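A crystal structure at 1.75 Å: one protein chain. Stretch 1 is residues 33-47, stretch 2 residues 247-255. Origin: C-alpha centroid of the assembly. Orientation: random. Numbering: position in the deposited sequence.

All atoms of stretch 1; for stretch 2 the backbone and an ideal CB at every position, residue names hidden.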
# COMPACT_ATOMS: atom_id res chain seq x y z
N ALA A 33 8.70 -3.56 -5.08
CA ALA A 33 8.44 -2.17 -4.68
C ALA A 33 7.83 -1.38 -5.83
O ALA A 33 6.70 -0.92 -5.79
CB ALA A 33 9.72 -1.51 -4.19
N PHE A 34 8.61 -1.29 -6.88
CA PHE A 34 8.26 -0.44 -8.03
C PHE A 34 7.00 -0.84 -8.82
O PHE A 34 6.16 0.01 -9.14
CB PHE A 34 9.43 -0.32 -9.00
CG PHE A 34 9.20 0.71 -10.05
CD1 PHE A 34 9.52 2.04 -9.82
CD2 PHE A 34 8.64 0.37 -11.26
CE1 PHE A 34 9.28 3.02 -10.79
CE2 PHE A 34 8.40 1.34 -12.24
CZ PHE A 34 8.73 2.67 -11.99
N SER A 35 6.89 -2.12 -9.14
CA SER A 35 5.82 -2.61 -10.01
C SER A 35 4.64 -3.29 -9.33
O SER A 35 3.51 -3.22 -9.81
CB SER A 35 6.40 -3.60 -11.01
OG SER A 35 7.38 -3.00 -11.84
N ASN A 36 4.92 -3.98 -8.25
CA ASN A 36 3.94 -4.80 -7.58
C ASN A 36 3.14 -4.10 -6.51
O ASN A 36 1.92 -4.04 -6.62
CB ASN A 36 4.61 -6.04 -7.01
CG ASN A 36 5.28 -6.86 -8.10
OD1 ASN A 36 5.16 -6.53 -9.29
ND2 ASN A 36 5.98 -7.91 -7.71
N ALA A 37 3.82 -3.66 -5.47
CA ALA A 37 3.18 -2.89 -4.37
C ALA A 37 2.76 -1.46 -4.77
O ALA A 37 1.67 -0.99 -4.43
CB ALA A 37 4.13 -2.79 -3.15
N SER A 38 3.59 -0.77 -5.54
CA SER A 38 3.31 0.64 -5.75
C SER A 38 3.14 1.05 -7.20
O SER A 38 3.23 2.23 -7.52
CB SER A 38 4.38 1.47 -5.07
OG SER A 38 4.08 2.86 -5.14
N GLY A 39 2.89 0.06 -8.02
CA GLY A 39 2.56 0.20 -9.45
C GLY A 39 1.07 0.39 -9.67
O GLY A 39 0.39 1.03 -8.88
N ASP A 40 0.53 -0.28 -10.67
CA ASP A 40 -0.89 -0.13 -11.00
C ASP A 40 -1.82 -0.51 -9.86
O ASP A 40 -2.83 0.08 -9.71
CB ASP A 40 -1.31 -0.99 -12.20
CG ASP A 40 -0.63 -0.60 -13.52
OD1 ASP A 40 -0.14 0.52 -13.64
OD2 ASP A 40 -0.61 -1.47 -14.43
N ILE A 41 -1.45 -1.49 -9.05
CA ILE A 41 -2.32 -1.89 -7.93
C ILE A 41 -2.59 -0.67 -7.06
O ILE A 41 -3.74 -0.39 -6.69
CB ILE A 41 -1.69 -3.00 -7.06
CG1 ILE A 41 -1.55 -4.30 -7.86
CG2 ILE A 41 -2.55 -3.29 -5.83
CD1 ILE A 41 -2.81 -4.78 -8.44
N ASN A 42 -1.53 0.08 -6.81
CA ASN A 42 -1.54 1.28 -5.94
C ASN A 42 -2.24 2.43 -6.64
O ASN A 42 -2.98 3.22 -6.02
CB ASN A 42 -0.13 1.72 -5.55
CG ASN A 42 -0.11 2.94 -4.61
OD1 ASN A 42 -0.45 2.81 -3.42
ND2 ASN A 42 0.42 4.09 -5.09
N THR A 43 -1.99 2.51 -7.94
CA THR A 43 -2.56 3.58 -8.75
C THR A 43 -4.09 3.55 -8.72
O THR A 43 -4.77 4.57 -8.46
CB THR A 43 -1.96 3.53 -10.17
OG1 THR A 43 -0.53 3.83 -10.04
CG2 THR A 43 -2.67 4.58 -11.10
N TYR A 44 -4.62 2.36 -8.96
CA TYR A 44 -6.08 2.16 -8.98
C TYR A 44 -6.66 2.24 -7.58
O TYR A 44 -7.72 2.84 -7.36
CB TYR A 44 -6.46 0.88 -9.72
CG TYR A 44 -6.33 0.99 -11.21
CD1 TYR A 44 -5.06 1.06 -11.84
CD2 TYR A 44 -7.44 0.99 -12.03
CE1 TYR A 44 -4.95 1.13 -13.24
CE2 TYR A 44 -7.35 1.08 -13.44
CZ TYR A 44 -6.10 1.14 -14.04
OH TYR A 44 -6.05 1.21 -15.42
N ALA A 45 -5.99 1.64 -6.61
CA ALA A 45 -6.42 1.76 -5.22
C ALA A 45 -6.63 3.21 -4.82
O ALA A 45 -7.57 3.58 -4.11
CB ALA A 45 -5.40 1.07 -4.29
N SER A 46 -5.72 4.05 -5.28
CA SER A 46 -5.78 5.48 -4.97
C SER A 46 -7.11 6.08 -5.34
O SER A 46 -7.69 6.88 -4.61
CB SER A 46 -4.67 6.27 -5.69
OG SER A 46 -3.38 5.87 -5.31
N SER A 47 -7.62 5.63 -6.48
CA SER A 47 -8.91 6.07 -6.96
C SER A 47 -10.03 5.39 -6.16
O SER A 47 -10.95 6.00 -5.66
CB SER A 47 -9.12 5.70 -8.44
OG SER A 47 -10.46 5.86 -8.82
N UNK A 247 16.10 7.55 -11.88
CA UNK A 247 15.40 6.33 -11.49
C UNK A 247 14.25 6.74 -10.58
O UNK A 247 14.45 6.95 -9.40
CB UNK A 247 16.34 5.34 -10.80
N UNK A 248 13.06 6.83 -11.16
CA UNK A 248 11.95 7.48 -10.46
C UNK A 248 10.96 6.65 -9.66
O UNK A 248 10.78 5.46 -9.85
CB UNK A 248 11.14 8.25 -11.50
N UNK A 249 10.34 7.36 -8.73
CA UNK A 249 9.28 6.86 -7.86
C UNK A 249 8.09 6.50 -8.76
O UNK A 249 7.77 7.25 -9.68
CB UNK A 249 8.89 7.89 -6.80
N UNK A 250 7.42 5.37 -8.48
CA UNK A 250 6.38 4.86 -9.38
C UNK A 250 5.05 5.60 -9.43
O UNK A 250 4.37 5.57 -10.46
CB UNK A 250 6.09 3.41 -9.00
N UNK A 251 4.71 6.21 -8.31
CA UNK A 251 3.53 7.06 -8.17
C UNK A 251 3.80 8.34 -9.00
O UNK A 251 3.01 8.76 -9.86
CB UNK A 251 3.24 7.38 -6.70
N UNK A 252 4.95 8.94 -8.74
CA UNK A 252 5.42 10.06 -9.54
C UNK A 252 5.43 9.67 -11.03
O UNK A 252 5.03 10.45 -11.92
CB UNK A 252 6.81 10.50 -9.08
N UNK A 253 5.85 8.43 -11.26
CA UNK A 253 6.01 7.90 -12.61
C UNK A 253 4.72 7.86 -13.37
O UNK A 253 4.66 8.23 -14.56
CB UNK A 253 6.61 6.49 -12.56
N UNK A 254 3.69 7.39 -12.71
CA UNK A 254 2.36 7.34 -13.31
C UNK A 254 1.89 8.71 -13.73
O UNK A 254 1.43 8.90 -14.85
CB UNK A 254 1.35 6.72 -12.34
N UNK A 255 2.04 9.68 -12.84
CA UNK A 255 1.59 11.05 -13.15
C UNK A 255 2.45 11.68 -14.25
O UNK A 255 2.00 12.46 -15.07
CB UNK A 255 1.63 11.92 -11.89

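Position 247 has an extended backbone, with phi/psi of -131/98°. CA-to-CB points sideways, and no atom of stretch 1 lies within 5.5 Å of the ideal CB. Many side chains would suit. It is Asn-247, which makes no contact with stretch 1.

Position 248 is also extended and its CB points sideways. The backbone itself does the touching here: the carbonyl O of 248 lies 3.0 Å from Phe-34 CE1, near the ring plane at the edge. Aromatic edges carry slight positive charge, so a carbonyl is a fitting neighbour. Stretch 1 asks little of the side chain. The residue is Ile-248, whose CG1 comes no nearer to stretch 1 than 4.9 Å, from Phe-34 CE1.

Position 249 comes right before a helix, and its CB points away from stretch 1. Helix starts leave backbone NH groups without partners, so Asn, Asp, Ser or Thr would suit. It is Asn-249. Its OD1 accepts from the N of 252 at 2.9 Å and, weakly, from the N of 251, also at 2.9 Å, capping the helix.

Position 250 faces stretch 1 most directly. Its ideal CB is 3.4 Å from both Phe-34 O and Ser-38 O, and the Phe-34 ring is close by. A compact side chain suits this tight site. Phi is -73°, and the first turn of a helix tolerates a residue without NH, so proline is possible, as is alanine. It is Pro-250. Its CB sits over one face of the Phe-34 ring, 3.9 Å from the centroid, a CH-pi contact. Pro-250 CG is 3.4 Å from Ser-38 OG.

Position 251 is helical and its CB points sideways, 4.6 Å from Asn-42 ND2 and 4.9 Å from Ser-38 OG. A long side chain, apolar or polar, could run along helix 40-47. It is Phe-251. Its CD1 lies 3.7 Å from Asn-42 ND2, and Ser-46 OG approaches the ring edge, 4.0 Å from CE1. Ser-46 OG donates to Asn-42 O at 2.8 Å.

Position 252 is out of reach of stretch 1, which sets no preference. It is Tyr-252.

At position 253 a CB would point toward stretch 1, 4.4 Å from Phe-34 CZ, but crowded by Asn-249 O, 3.2 Å from that CB. A small residue suits. It is Gly-253.

Position 254 points toward stretch 1, its ideal CB 4.1 Å from Thr-43 OG1. The Thr-43 methyl favours an apolar partner, aliphatic or aromatic. It is Phe-254. Thr-43 CG2 lies over one ring face, 3.7 Å from the centroid and nearly on the normal.

Position 255 is out of reach. It is Tyr-255.

Stretch 2 247-255: NINPFYGFY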
# COMPACT_ATOMS: atom_id res chain seq x y z
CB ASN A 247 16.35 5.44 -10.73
CG ASN A 247 15.83 4.05 -10.60
OD1 ASN A 247 15.02 3.63 -11.42
ND2 ASN A 247 16.29 3.32 -9.58
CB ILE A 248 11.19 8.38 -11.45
CG1 ILE A 248 10.32 7.56 -12.39
CG2 ILE A 248 12.19 9.27 -12.21
CD1 ILE A 248 9.75 8.37 -13.59
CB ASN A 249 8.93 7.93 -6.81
CG ASN A 249 7.63 7.67 -6.09
OD1 ASN A 249 6.57 7.67 -6.69
ND2 ASN A 249 7.70 7.50 -4.76
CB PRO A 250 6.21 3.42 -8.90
CG PRO A 250 6.56 3.48 -7.44
CD PRO A 250 7.73 4.42 -7.41
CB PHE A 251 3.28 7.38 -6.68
CG PHE A 251 2.04 8.19 -6.44
CD1 PHE A 251 0.80 7.59 -6.38
CD2 PHE A 251 2.10 9.56 -6.28
CE1 PHE A 251 -0.35 8.33 -6.18
CE2 PHE A 251 0.96 10.29 -6.10
CZ PHE A 251 -0.27 9.69 -6.03
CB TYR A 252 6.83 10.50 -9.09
CG TYR A 252 7.52 11.41 -10.07
CD1 TYR A 252 8.21 10.90 -11.16
CD2 TYR A 252 7.50 12.78 -9.90
CE1 TYR A 252 8.83 11.74 -12.06
CE2 TYR A 252 8.11 13.62 -10.78
CZ TYR A 252 8.77 13.10 -11.86
OH TYR A 252 9.41 13.95 -12.73
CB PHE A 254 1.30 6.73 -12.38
CG PHE A 254 -0.10 6.93 -12.90
CD1 PHE A 254 -0.60 6.12 -13.91
CD2 PHE A 254 -0.90 7.97 -12.43
CE1 PHE A 254 -1.87 6.33 -14.41
CE2 PHE A 254 -2.17 8.18 -12.95
CZ PHE A 254 -2.64 7.37 -13.93
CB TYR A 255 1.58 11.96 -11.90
CG TYR A 255 0.96 13.29 -12.24
CD1 TYR A 255 -0.42 13.46 -12.28
CD2 TYR A 255 1.76 14.40 -12.52
CE1 TYR A 255 -1.00 14.66 -12.63
CE2 TYR A 255 1.19 15.60 -12.89
CZ TYR A 255 -0.18 15.73 -12.95
OH TYR A 255 -0.71 16.95 -13.30
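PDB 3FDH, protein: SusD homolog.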